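Serine protease MT3772 (PDB 3K6Y) cleaves peptide bonds as a membrane-associated serine endopeptidase, through a chymotrypsin-like protease domain, and probably helps Mycobacterium tuberculosis withstand acid and oxidative stress. Local coordinates at residues A[45-50]-A[75-80]; A[70-75]-A[106-111]; A[98-103]-A[218-223]; A[135-140]-A[180-185]. All blocks are in the same frame, centred on the assembly; numbering follows the deposited sequence.

Contact 1: A[45-50]-A[75-80]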
loop_
_atom_site.group_PDB
_atom_site.type_symbol
_atom_site.label_atom_id
_atom_site.label_comp_id
_atom_site.label_asym_id
_atom_site.label_seq_id
_atom_site.Cartn_x
_atom_site.Cartn_y
_atom_site.Cartn_z
ATOM N N VAL A 45 14.198 9.566 -17.273
ATOM C CA VAL A 45 14.744 8.246 -17.028
ATOM C C VAL A 45 13.685 7.167 -17.210
ATOM O O VAL A 45 12.491 7.428 -17.080
ATOM C CB VAL A 45 15.381 8.163 -15.608
ATOM C CG1 VAL A 45 16.528 9.145 -15.475
ATOM C CG2 VAL A 45 14.339 8.419 -14.493
ATOM N N LYS A 46 14.138 5.949 -17.488
ATOM C CA LYS A 46 13.225 4.818 -17.600
ATOM C C LYS A 46 13.169 4.129 -16.243
ATOM O O LYS A 46 14.185 4.009 -15.565
ATOM C CB LYS A 46 13.739 3.871 -18.686
ATOM C CG LYS A 46 12.807 2.677 -18.913
ATOM C CD LYS A 46 13.372 1.599 -19.827
ATOM C CE LYS A 46 12.714 0.284 -19.468
ATOM N NZ LYS A 46 13.323 -0.878 -20.173
ATOM N N ILE A 47 11.967 3.706 -15.852
ATOM C CA ILE A 47 11.796 2.993 -14.585
ATOM C C ILE A 47 11.304 1.584 -14.887
ATOM O O ILE A 47 10.390 1.397 -15.657
ATOM C CB ILE A 47 10.822 3.734 -13.674
ATOM C CG1 ILE A 47 11.363 5.179 -13.531
ATOM C CG2 ILE A 47 10.736 3.040 -12.314
ATOM C CD1 ILE A 47 10.713 6.088 -12.574
ATOM N N ARG A 48 11.958 0.608 -14.295
ATOM C CA ARG A 48 11.516 -0.784 -14.406
ATOM C C ARG A 48 11.335 -1.332 -13.004
ATOM O O ARG A 48 12.265 -1.319 -12.195
ATOM C CB ARG A 48 12.563 -1.617 -15.145
ATOM C CG ARG A 48 12.162 -3.036 -15.411
ATOM C CD ARG A 48 13.182 -3.656 -16.369
ATOM N NE ARG A 48 13.063 -5.112 -16.392
ATOM C CZ ARG A 48 12.647 -5.816 -17.435
ATOM N NH1 ARG A 48 12.329 -5.205 -18.574
ATOM N NH2 ARG A 48 12.569 -7.135 -17.335
ATOM N N SER A 49 10.143 -1.845 -12.731
ATOM C CA SER A 49 9.787 -2.314 -11.384
ATOM C C SER A 49 9.353 -3.764 -11.454
ATOM O O SER A 49 8.411 -4.112 -12.183
ATOM C CB SER A 49 8.684 -1.451 -10.795
ATOM O OG SER A 49 9.077 -0.065 -10.808
ATOM N N LEU A 50 10.036 -4.623 -10.716
ATOM C CA LEU A 50 9.663 -6.042 -10.637
ATOM C C LEU A 50 8.532 -6.136 -9.644
ATOM O O LEU A 50 8.652 -5.663 -8.507
ATOM C CB LEU A 50 10.845 -6.888 -10.162
ATOM C CG LEU A 50 12.127 -6.709 -10.974
ATOM C CD1 LEU A 50 13.196 -7.628 -10.430
ATOM C CD2 LEU A 50 11.889 -6.951 -12.467
ATOM N N HIS A 75 1.631 4.696 -9.556
ATOM C CA HIS A 75 1.226 3.470 -10.245
ATOM C C HIS A 75 2.339 2.863 -11.086
ATOM O O HIS A 75 2.231 1.721 -11.513
ATOM C CB HIS A 75 -0.045 3.673 -11.075
ATOM C CG HIS A 75 0.151 4.475 -12.332
ATOM N ND1 HIS A 75 -0.250 5.794 -12.453
ATOM C CD2 HIS A 75 0.644 4.124 -13.548
ATOM C CE1 HIS A 75 -0.013 6.212 -13.690
ATOM N NE2 HIS A 75 0.539 5.222 -14.368
ATOM N N VAL A 76 3.433 3.589 -11.300
ATOM C CA VAL A 76 4.578 3.009 -11.998
ATOM C C VAL A 76 5.346 2.025 -11.107
ATOM O O VAL A 76 6.027 1.145 -11.626
ATOM C CB VAL A 76 5.467 4.141 -12.556
ATOM C CG1 VAL A 76 6.824 3.676 -13.042
ATOM C CG2 VAL A 76 4.730 4.836 -13.664
ATOM N N VAL A 77 5.209 2.155 -9.778
ATOM C CA VAL A 77 5.902 1.275 -8.851
ATOM C C VAL A 77 4.956 0.494 -7.935
ATOM O O VAL A 77 5.423 -0.308 -7.127
ATOM C CB VAL A 77 6.955 2.069 -7.981
ATOM C CG1 VAL A 77 8.002 2.720 -8.875
ATOM C CG2 VAL A 77 6.281 3.115 -7.082
ATOM N N ALA A 78 3.647 0.701 -8.078
ATOM C CA ALA A 78 2.665 0.085 -7.176
ATOM C C ALA A 78 2.770 -1.430 -7.171
ATOM O O ALA A 78 2.763 -2.054 -8.221
ATOM C CB ALA A 78 1.274 0.493 -7.585
ATOM N N GLY A 79 2.875 -2.010 -5.979
ATOM C CA GLY A 79 2.923 -3.454 -5.829
ATOM C C GLY A 79 4.277 -4.076 -6.065
ATOM O O GLY A 79 4.421 -5.277 -5.908
ATOM N N SER A 80 5.272 -3.273 -6.443
ATOM C CA SER A 80 6.573 -3.805 -6.783
ATOM C C SER A 80 7.427 -4.071 -5.564
ATOM O O SER A 80 7.176 -3.540 -4.479
ATOM C CB SER A 80 7.324 -2.828 -7.681
ATOM O OG SER A 80 7.713 -1.641 -7.005
HETATM O O HOH W 1 8.384 0.764 -13.052
#
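Ser49 and Val76 meet without any ring between them; the flat groups here are two peptide carbonyls, those of Val76 and Val77. Val77 O accepts twice from Ser80 of the same loop: from its backbone N, closing the type II turn Val77-Ser80, and from its OG at 2.7 Å, tilted only 16° from the carbonyl plane. Ser80 OG lies between the backbone N and the carbonyl carbon, a chi1 of 69° that turns it back to Val77 O. Ser80 CB itself points toward the strand, 3.2 Å from Leu50 O and 3.7 Å from Ser49 CB. The Val76 carbonyl is reached through water 1, which donates to Val76 O at 2.8 Å and accepts from Ser49 OG across a short 2.5 Å. Ser49 OG also rests against Val77 CG1, at 3.6 Å. Further back on strand 44-51, Ile47 crosses Val76 at about a right angle, Ile47 CG2 lying 4.0 Å from Val76 CG1. The contact thus lays the loop that follows His75, the predicted proton acceptor, against the first strand of the N-terminal barrel; Val76 in turn touches Ser183, while Val77 and Ala78 pack on Tyr99. Water 1 bridges the two segments, giving the buried Ser49 hydroxyl and the Val76 carbonyl a common partner beside the apolar Ile47-Val76 packing.

Contact 2: A[70-75]-A[106-111]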
loop_
_atom_site.group_PDB
_atom_site.type_symbol
_atom_site.label_atom_id
_atom_site.label_comp_id
_atom_site.label_asym_id
_atom_site.label_seq_id
_atom_site.Cartn_x
_atom_site.Cartn_y
_atom_site.Cartn_z
ATOM N N VAL A 70 14.271 11.237 -8.127
ATOM C CA VAL A 70 13.480 11.063 -9.335
ATOM C C VAL A 70 11.988 11.048 -8.966
ATOM O O VAL A 70 11.589 10.376 -8.002
ATOM C CB VAL A 70 13.869 9.749 -10.026
ATOM C CG1 VAL A 70 12.855 9.335 -11.094
ATOM C CG2 VAL A 70 15.228 9.902 -10.666
ATOM N N MET A 71 11.171 11.787 -9.719
ATOM C CA MET A 71 9.724 11.729 -9.547
ATOM C C MET A 71 9.133 10.814 -10.639
ATOM O O MET A 71 9.586 10.835 -11.808
ATOM C CB MET A 71 9.097 13.133 -9.637
ATOM C CG MET A 71 7.581 13.084 -9.452
ATOM S SD MET A 71 6.850 14.733 -9.266
ATOM C CE MET A 71 7.337 15.191 -7.599
ATOM N N THR A 72 8.105 10.057 -10.255
ATOM C CA THR A 72 7.320 9.257 -11.185
ATOM C C THR A 72 5.901 9.156 -10.619
ATOM O O THR A 72 5.603 9.780 -9.597
ATOM C CB THR A 72 7.963 7.861 -11.410
ATOM O OG1 THR A 72 7.261 7.161 -12.451
ATOM C CG2 THR A 72 7.988 6.993 -10.146
ATOM N N ASN A 73 5.021 8.415 -11.288
ATOM C CA ASN A 73 3.717 8.148 -10.687
ATOM C C ASN A 73 3.791 7.008 -9.693
ATOM O O ASN A 73 4.607 6.093 -9.859
ATOM C CB ASN A 73 2.676 7.792 -11.748
ATOM C CG ASN A 73 2.286 8.969 -12.634
ATOM O OD1 ASN A 73 2.286 8.841 -13.852
ATOM N ND2 ASN A 73 1.890 10.085 -12.029
ATOM N N ALA A 74 2.907 7.033 -8.696
ATOM C CA ALA A 74 2.824 5.902 -7.784
ATOM C C ALA A 74 2.504 4.617 -8.549
ATOM O O ALA A 74 3.052 3.565 -8.247
ATOM C CB ALA A 74 1.797 6.158 -6.698
ATOM N N HIS A 75 1.631 4.696 -9.556
ATOM C CA HIS A 75 1.226 3.470 -10.245
ATOM C C HIS A 75 2.339 2.863 -11.086
ATOM O O HIS A 75 2.231 1.721 -11.513
ATOM C CB HIS A 75 -0.045 3.673 -11.075
ATOM C CG HIS A 75 0.151 4.475 -12.332
ATOM N ND1 HIS A 75 -0.250 5.794 -12.453
ATOM C CD2 HIS A 75 0.644 4.124 -13.548
ATOM C CE1 HIS A 75 -0.013 6.212 -13.690
ATOM N NE2 HIS A 75 0.539 5.222 -14.368
ATOM N N ALA A 106 5.285 9.128 -6.792
ATOM C CA ALA A 106 6.329 8.527 -5.972
ATOM C C ALA A 106 7.611 9.303 -6.184
ATOM O O ALA A 106 7.865 9.828 -7.283
ATOM C CB ALA A 106 6.537 7.035 -6.323
ATOM N N ILE A 107 8.430 9.367 -5.134
ATOM C CA ILE A 107 9.777 9.920 -5.261
ATOM C C ILE A 107 10.752 8.809 -4.931
ATOM O O ILE A 107 10.582 8.083 -3.929
ATOM C CB ILE A 107 10.002 11.144 -4.329
ATOM C CG1 ILE A 107 9.050 12.281 -4.739
ATOM C CG2 ILE A 107 11.472 11.609 -4.393
ATOM C CD1 ILE A 107 9.080 13.520 -3.821
ATOM N N LEU A 108 11.750 8.684 -5.809
ATOM C CA LEU A 108 12.789 7.682 -5.669
ATOM C C LEU A 108 14.087 8.327 -5.276
ATOM O O LEU A 108 14.485 9.348 -5.853
ATOM C CB LEU A 108 13.001 6.963 -7.013
ATOM C CG LEU A 108 11.743 6.426 -7.678
ATOM C CD1 LEU A 108 12.096 5.782 -8.993
ATOM C CD2 LEU A 108 10.991 5.425 -6.824
ATOM N N ALA A 109 14.766 7.696 -4.314
ATOM C CA ALA A 109 16.155 8.042 -3.996
ATOM C C ALA A 109 17.066 7.187 -4.861
ATOM O O ALA A 109 16.945 5.950 -4.877
ATOM C CB ALA A 109 16.451 7.807 -2.513
ATOM N N VAL A 110 17.960 7.832 -5.605
ATOM C CA VAL A 110 18.778 7.141 -6.616
ATOM C C VAL A 110 20.214 7.627 -6.471
ATOM O O VAL A 110 20.632 8.596 -7.106
ATOM C CB VAL A 110 18.273 7.425 -8.042
ATOM C CG1 VAL A 110 18.960 6.494 -9.046
ATOM C CG2 VAL A 110 16.735 7.260 -8.128
ATOM N N PRO A 111 20.968 7.000 -5.567
ATOM C CA PRO A 111 22.349 7.433 -5.336
ATOM C C PRO A 111 23.208 7.450 -6.584
ATOM O O PRO A 111 23.140 6.528 -7.406
ATOM C CB PRO A 111 22.885 6.386 -4.344
ATOM C CG PRO A 111 21.685 5.917 -3.622
ATOM C CD PRO A 111 20.558 5.958 -4.613
#
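Val70 and Leu108 pair across two neighbouring antiparallel strands, 69-72 and 105-109, of the N-terminal beta-barrel of a chymotrypsin-like fold. Starting at the root of the Val70 side chain, CB lies 4.2 Å from Leu108 CB. From there the branches part: Val70 CG1, anti to its backbone N (chi1 166°), reaches Leu108 CD1, and CG2 turns to Val110 CG2 at 4.0 Å. Thr72 and Ala106 share this barrel face, Thr72 CG2 resting 4.1 Å from Ala106 CB, while Thr72 OG1 is bonded to Thr61 O. Ile47 of strand 44-51 packs on both Thr72 and Leu108. Met71 and Ile107, a non-hydrogen-bonded pair, occupy the other face; a bend at chi3 (-74°) turns Met71 CE toward Ile107 CG1. Each of the two flanking pairs is joined by reciprocal backbone bonds, Leu108 N to Val70 O being 2.8 Å long. Two CA-H...O contacts fill in between, one of them from Ile107 CA to Val70 O at 3.3 Å. Beyond Thr72 the chain leaves the sheet toward His75, a predicted active-site residue, and Asn73 ND2 bonds to Asp104 O just before the partner strand. At this end Ala106 N meets Thr72 O at 2.9 Å from above the carbonyl plane, 43° out of it.

Contact 3: A[98-103]-A[218-223]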
loop_
_atom_site.group_PDB
_atom_site.type_symbol
_atom_site.label_atom_id
_atom_site.label_comp_id
_atom_site.label_asym_id
_atom_site.label_seq_id
_atom_site.Cartn_x
_atom_site.Cartn_y
_atom_site.Cartn_z
ATOM N N SER A 98 9.030 8.151 -1.011
ATOM C CA SER A 98 7.720 8.779 -0.841
ATOM C C SER A 98 6.796 8.116 -1.846
ATOM O O SER A 98 7.185 7.848 -2.977
ATOM C CB SER A 98 7.805 10.290 -1.063
ATOM O OG SER A 98 6.544 10.908 -0.955
ATOM N N TYR A 99 5.574 7.850 -1.413
ATOM C CA TYR A 99 4.617 7.111 -2.213
ATOM C C TYR A 99 3.236 7.602 -1.813
ATOM O O TYR A 99 2.829 7.447 -0.655
ATOM C CB TYR A 99 4.783 5.603 -1.980
ATOM C CG TYR A 99 3.825 4.748 -2.779
ATOM C CD1 TYR A 99 4.137 4.312 -4.066
ATOM C CD2 TYR A 99 2.608 4.360 -2.232
ATOM C CE1 TYR A 99 3.250 3.521 -4.781
ATOM C CE2 TYR A 99 1.719 3.581 -2.948
ATOM C CZ TYR A 99 2.044 3.178 -4.216
ATOM O OH TYR A 99 1.156 2.407 -4.917
ATOM N N ASP A 100 2.503 8.176 -2.765
ATOM C CA ASP A 100 1.191 8.762 -2.490
ATOM C C ASP A 100 0.226 8.289 -3.584
ATOM O O ASP A 100 0.248 8.769 -4.711
ATOM C CB ASP A 100 1.274 10.289 -2.466
ATOM C CG ASP A 100 -0.033 10.945 -2.076
ATOM O OD1 ASP A 100 -1.104 10.373 -2.372
ATOM O OD2 ASP A 100 0.019 12.060 -1.500
ATOM N N PRO A 101 -0.625 7.309 -3.261
ATOM C CA PRO A 101 -1.526 6.730 -4.246
ATOM C C PRO A 101 -2.763 7.575 -4.501
ATOM O O PRO A 101 -3.549 7.229 -5.390
ATOM C CB PRO A 101 -1.909 5.405 -3.592
ATOM C CG PRO A 101 -1.896 5.695 -2.142
ATOM C CD PRO A 101 -0.725 6.643 -1.947
ATOM N N SER A 102 -2.946 8.641 -3.730
ATOM C CA SER A 102 -4.083 9.547 -3.908
ATOM C C SER A 102 -3.726 10.566 -4.968
ATOM O O SER A 102 -4.442 10.724 -5.962
ATOM C CB SER A 102 -4.454 10.238 -2.595
ATOM O OG SER A 102 -4.828 9.292 -1.599
ATOM N N VAL A 103 -2.617 11.274 -4.771
ATOM C CA VAL A 103 -2.149 12.206 -5.786
ATOM C C VAL A 103 -1.595 11.410 -6.994
ATOM O O VAL A 103 -1.711 11.866 -8.136
ATOM C CB VAL A 103 -1.090 13.165 -5.195
ATOM C CG1 VAL A 103 -0.526 14.079 -6.258
ATOM C CG2 VAL A 103 -1.682 13.997 -4.052
ATOM N N ALA A 218 3.434 19.492 -6.179
ATOM C CA ALA A 218 4.382 20.269 -5.382
ATOM C C ALA A 218 4.445 19.823 -3.927
ATOM O O ALA A 218 5.521 19.792 -3.316
ATOM C CB ALA A 218 4.044 21.758 -5.459
ATOM N N GLY A 219 3.302 19.461 -3.364
ATOM C CA GLY A 219 3.227 19.038 -1.976
ATOM C C GLY A 219 4.082 17.816 -1.698
ATOM O O GLY A 219 4.581 17.641 -0.579
ATOM N N GLN A 220 4.274 16.971 -2.711
ATOM C CA GLN A 220 5.082 15.749 -2.529
ATOM C C GLN A 220 6.524 16.092 -2.193
ATOM O O GLN A 220 7.209 15.318 -1.518
ATOM C CB GLN A 220 5.038 14.873 -3.785
ATOM C CG GLN A 220 3.612 14.513 -4.216
ATOM C CD GLN A 220 2.899 13.733 -3.152
ATOM O OE1 GLN A 220 3.454 12.792 -2.575
ATOM N NE2 GLN A 220 1.653 14.096 -2.892
ATOM N N LEU A 221 6.975 17.262 -2.638
ATOM C CA LEU A 221 8.367 17.645 -2.435
ATOM C C LEU A 221 8.711 17.870 -0.977
ATOM O O LEU A 221 9.888 17.829 -0.635
ATOM C CB LEU A 221 8.668 18.879 -3.243
ATOM C CG LEU A 221 8.409 18.719 -4.731
ATOM C CD1 LEU A 221 8.533 20.072 -5.438
ATOM C CD2 LEU A 221 9.311 17.680 -5.374
ATOM N N ALA A 222 7.706 18.094 -0.120
ATOM C CA ALA A 222 7.970 18.162 1.314
ATOM C C ALA A 222 8.619 16.931 1.899
ATOM O O ALA A 222 9.224 17.016 2.963
ATOM C CB ALA A 222 6.712 18.515 2.102
ATOM N N LYS A 223 8.515 15.789 1.197
ATOM C CA LYS A 223 9.105 14.549 1.665
ATOM C C LYS A 223 10.353 14.207 0.891
ATOM O O LYS A 223 10.844 13.109 1.029
ATOM C CB LYS A 223 8.117 13.377 1.578
ATOM C CG LYS A 223 8.515 12.177 2.436
ATOM C CD LYS A 223 7.319 11.303 2.798
ATOM C CE LYS A 223 7.791 10.035 3.502
ATOM N NZ LYS A 223 6.623 9.198 3.949
HETATM O O HOH W 2 5.259 10.987 -3.362
HETATM O O HOH W 3 4.953 12.895 0.159
HETATM O O HOH W 4 5.192 8.539 1.446
HETATM O O HOH W 5 2.626 12.620 -0.062
#
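An Asx turn at the end of strand 90-100 supplies the acceptor: Asp100 takes a 3.0 Å hydrogen bond on OD2 from Gln220 NE2, across to the chain that follows helix 214-218. The other carboxylate oxygen, OD1, is held by its own segment, nearly on its C-O line by Ser102 N at 2.9 Å and from above the carboxylate plane by Val103 N, two bonds that help to fix the rotation of the carboxylate. Gln220 NE2 likewise comes in from above that plane, 47° out of it, and the carboxylate and amide planes stand 71° apart. The glutamine chain bends at chi2 (-61°), which brings its CD round toward Asp100; OE1 comes within 3.3 Å of Asp100 CB, and NE2 meets Val103 CG2 tip to tip at 3.5 Å. The contact fastens the C-terminal part of the chain, after the last strand of the second barrel, onto the first barrel, as the C-terminal segment of chymotrypsin itself packs back on its first barrel. Val103 directly precedes Asp104, a predicted member of the catalytic triad. Four waters bridge the segments. Gln220 OE1 accepts from three of them: water 5 also donates to Asp100 OD2, while waters 2 and 3 both bridge to Ser98 OG, which donates to the first and accepts from the second. Beside them the extended aliphatic chain of Lys223 runs past Ser98, its CD 3.9 Å from Ser98 OG. Lys223 NZ then donates to water 4 at 3.0 Å, and the same water accepts from Tyr99 N.

Contact 4: A[135-140]-A[180-185]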
loop_
_atom_site.group_PDB
_atom_site.type_symbol
_atom_site.label_atom_id
_atom_site.label_comp_id
_atom_site.label_asym_id
_atom_site.label_seq_id
_atom_site.Cartn_x
_atom_site.Cartn_y
_atom_site.Cartn_z
ATOM N N GLY A 135 9.048 10.387 -22.719
ATOM C CA GLY A 135 8.994 9.126 -21.999
ATOM C C GLY A 135 9.468 7.942 -22.796
ATOM O O GLY A 135 10.113 8.093 -23.839
ATOM N N TYR A 136 9.162 6.758 -22.276
ATOM C CA TYR A 136 9.660 5.505 -22.825
ATOM C C TYR A 136 8.510 4.550 -23.145
ATOM O O TYR A 136 8.276 3.574 -22.416
ATOM C CB TYR A 136 10.644 4.862 -21.844
ATOM C CG TYR A 136 11.893 5.678 -21.639
ATOM C CD1 TYR A 136 13.039 5.437 -22.399
ATOM C CD2 TYR A 136 11.943 6.685 -20.673
ATOM C CE1 TYR A 136 14.204 6.186 -22.209
ATOM C CE2 TYR A 136 13.071 7.444 -20.504
ATOM C CZ TYR A 136 14.196 7.187 -21.242
ATOM O OH TYR A 136 15.336 7.939 -21.062
ATOM N N PRO A 137 7.789 4.816 -24.245
ATOM C CA PRO A 137 6.680 3.931 -24.637
ATOM C C PRO A 137 7.134 2.483 -24.745
ATOM O O PRO A 137 8.186 2.200 -25.304
ATOM C CB PRO A 137 6.296 4.444 -26.027
ATOM C CG PRO A 137 6.730 5.876 -26.060
ATOM C CD PRO A 137 7.972 5.945 -25.182
ATOM N N GLY A 138 6.340 1.581 -24.179
ATOM C CA GLY A 138 6.616 0.146 -24.276
ATOM C C GLY A 138 7.879 -0.303 -23.572
ATOM O O GLY A 138 8.352 -1.427 -23.799
ATOM N N GLY A 139 8.427 0.549 -22.702
ATOM C CA GLY A 139 9.717 0.268 -22.077
ATOM C C GLY A 139 10.878 0.314 -23.056
ATOM O O GLY A 139 11.976 -0.166 -22.747
ATOM N N GLY A 140 10.626 0.901 -24.225
ATOM C CA GLY A 140 11.605 0.957 -25.316
ATOM C C GLY A 140 12.413 2.237 -25.310
ATOM O O GLY A 140 12.756 2.762 -24.244
ATOM N N GLN A 180 1.387 3.672 -23.503
ATOM C CA GLN A 180 1.770 2.886 -22.343
ATOM C C GLN A 180 3.275 2.950 -22.217
ATOM O O GLN A 180 4.008 2.669 -23.170
ATOM C CB GLN A 180 1.334 1.432 -22.500
ATOM C CG GLN A 180 -0.167 1.219 -22.438
ATOM C CD GLN A 180 -0.524 -0.252 -22.472
ATOM O OE1 GLN A 180 0.229 -1.074 -23.001
ATOM N NE2 GLN A 180 -1.674 -0.595 -21.897
ATOM N N GLY A 181 3.721 3.327 -21.024
ATOM C CA GLY A 181 5.140 3.538 -20.737
ATOM C C GLY A 181 5.482 4.996 -20.551
ATOM O O GLY A 181 6.516 5.310 -19.961
ATOM N N ASP A 182 4.600 5.888 -20.995
ATOM C CA ASP A 182 4.793 7.329 -20.797
ATOM C C ASP A 182 4.472 7.777 -19.363
ATOM O O ASP A 182 4.915 8.850 -18.947
ATOM C CB ASP A 182 3.910 8.167 -21.742
ATOM C CG ASP A 182 4.471 8.303 -23.159
ATOM O OD1 ASP A 182 5.714 8.394 -23.312
ATOM O OD2 ASP A 182 3.635 8.407 -24.105
ATOM N N SER A 183 3.671 7.005 -18.621
ATOM C CA SER A 183 3.334 7.374 -17.241
ATOM C C SER A 183 4.575 7.730 -16.463
ATOM O O SER A 183 5.553 6.986 -16.472
ATOM C CB SER A 183 2.687 6.210 -16.525
ATOM O OG SER A 183 1.310 6.150 -16.815
ATOM N N GLY A 184 4.505 8.857 -15.761
ATOM C CA GLY A 184 5.564 9.294 -14.859
ATOM C C GLY A 184 6.493 10.300 -15.496
ATOM O O GLY A 184 7.287 10.941 -14.805
ATOM N N GLY A 185 6.401 10.440 -16.818
ATOM C CA GLY A 185 7.281 11.350 -17.522
ATOM C C GLY A 185 6.795 12.773 -17.412
ATOM O O GLY A 185 5.630 13.051 -17.096
#
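Gly138 and Gln180 provide the hydrogen bond of this loop-to-loop contact: Gly138 N donates to Gln180 O at 2.8 Å, a nearly straight bond with an N-H...O angle of 165°. Two CA-H...O contacts accompany it. Pro137 CA comes 3.3 Å from the same Gln180 O, and Gly181 CA lies 3.6 Å from Tyr136 O. These backbones can run so close, 4.2 Å between Pro137 CA and Gly181 CA, because Gly181 has no side chain; its phi of 109° also suits glycine. Van der Waals contact is supplied by Asp182, whose OD1 rests 3.6 Å from Gly135 CA, again opposite a glycine, and 3.8 Å from Pro137 CD. The carboxylate finds its polar partner on its own side, where OD2 accepts from Glu179 N. Within the first loop, Tyr136 O accepts from Gly139 N, Gly140 O sits at the edge of the Tyr136 ring and in its plane, and the phenol hydroxyl bonds to Val44 O. Thr61 ties both loops to the N-terminal barrel, its OG1 being bonded to Tyr136 N and to Gly181 O. The second loop reads Gly-Asp-Ser-Gly-Gly, the signature around the nucleophile in chymotrypsin-like proteases. Ser183, the predicted active-site serine, follows Asp182 in the type II turn Asp182-Gly185, and in relatives the backbone N atoms matching those of Gly181 and Ser183 form the oxyanion hole.

In the fold
Contacts 1 and 2 share His75 and lie 9 Å apart between centres; Ile47 CD1 of the former packs on Thr72 CB of the latter at 3.5 Å, inside the N-terminal barrel. Contact 4 brings in Ser183, whose OG is 2.7 Å from His75 NE2, a probable hydrogen bond, while Asp104, between the segments of contacts 2 and 3, bonds to His75 ND1 and completes the predicted triad. Contact 3 adjoins contact 2 through Ile107 N and Ser98 O, 2.9 Å apart, and reaches contact 1 through Tyr99. Contacts 3 and 4 do not touch: their centres are about 21 Å apart, on opposite sides of the chain's centre.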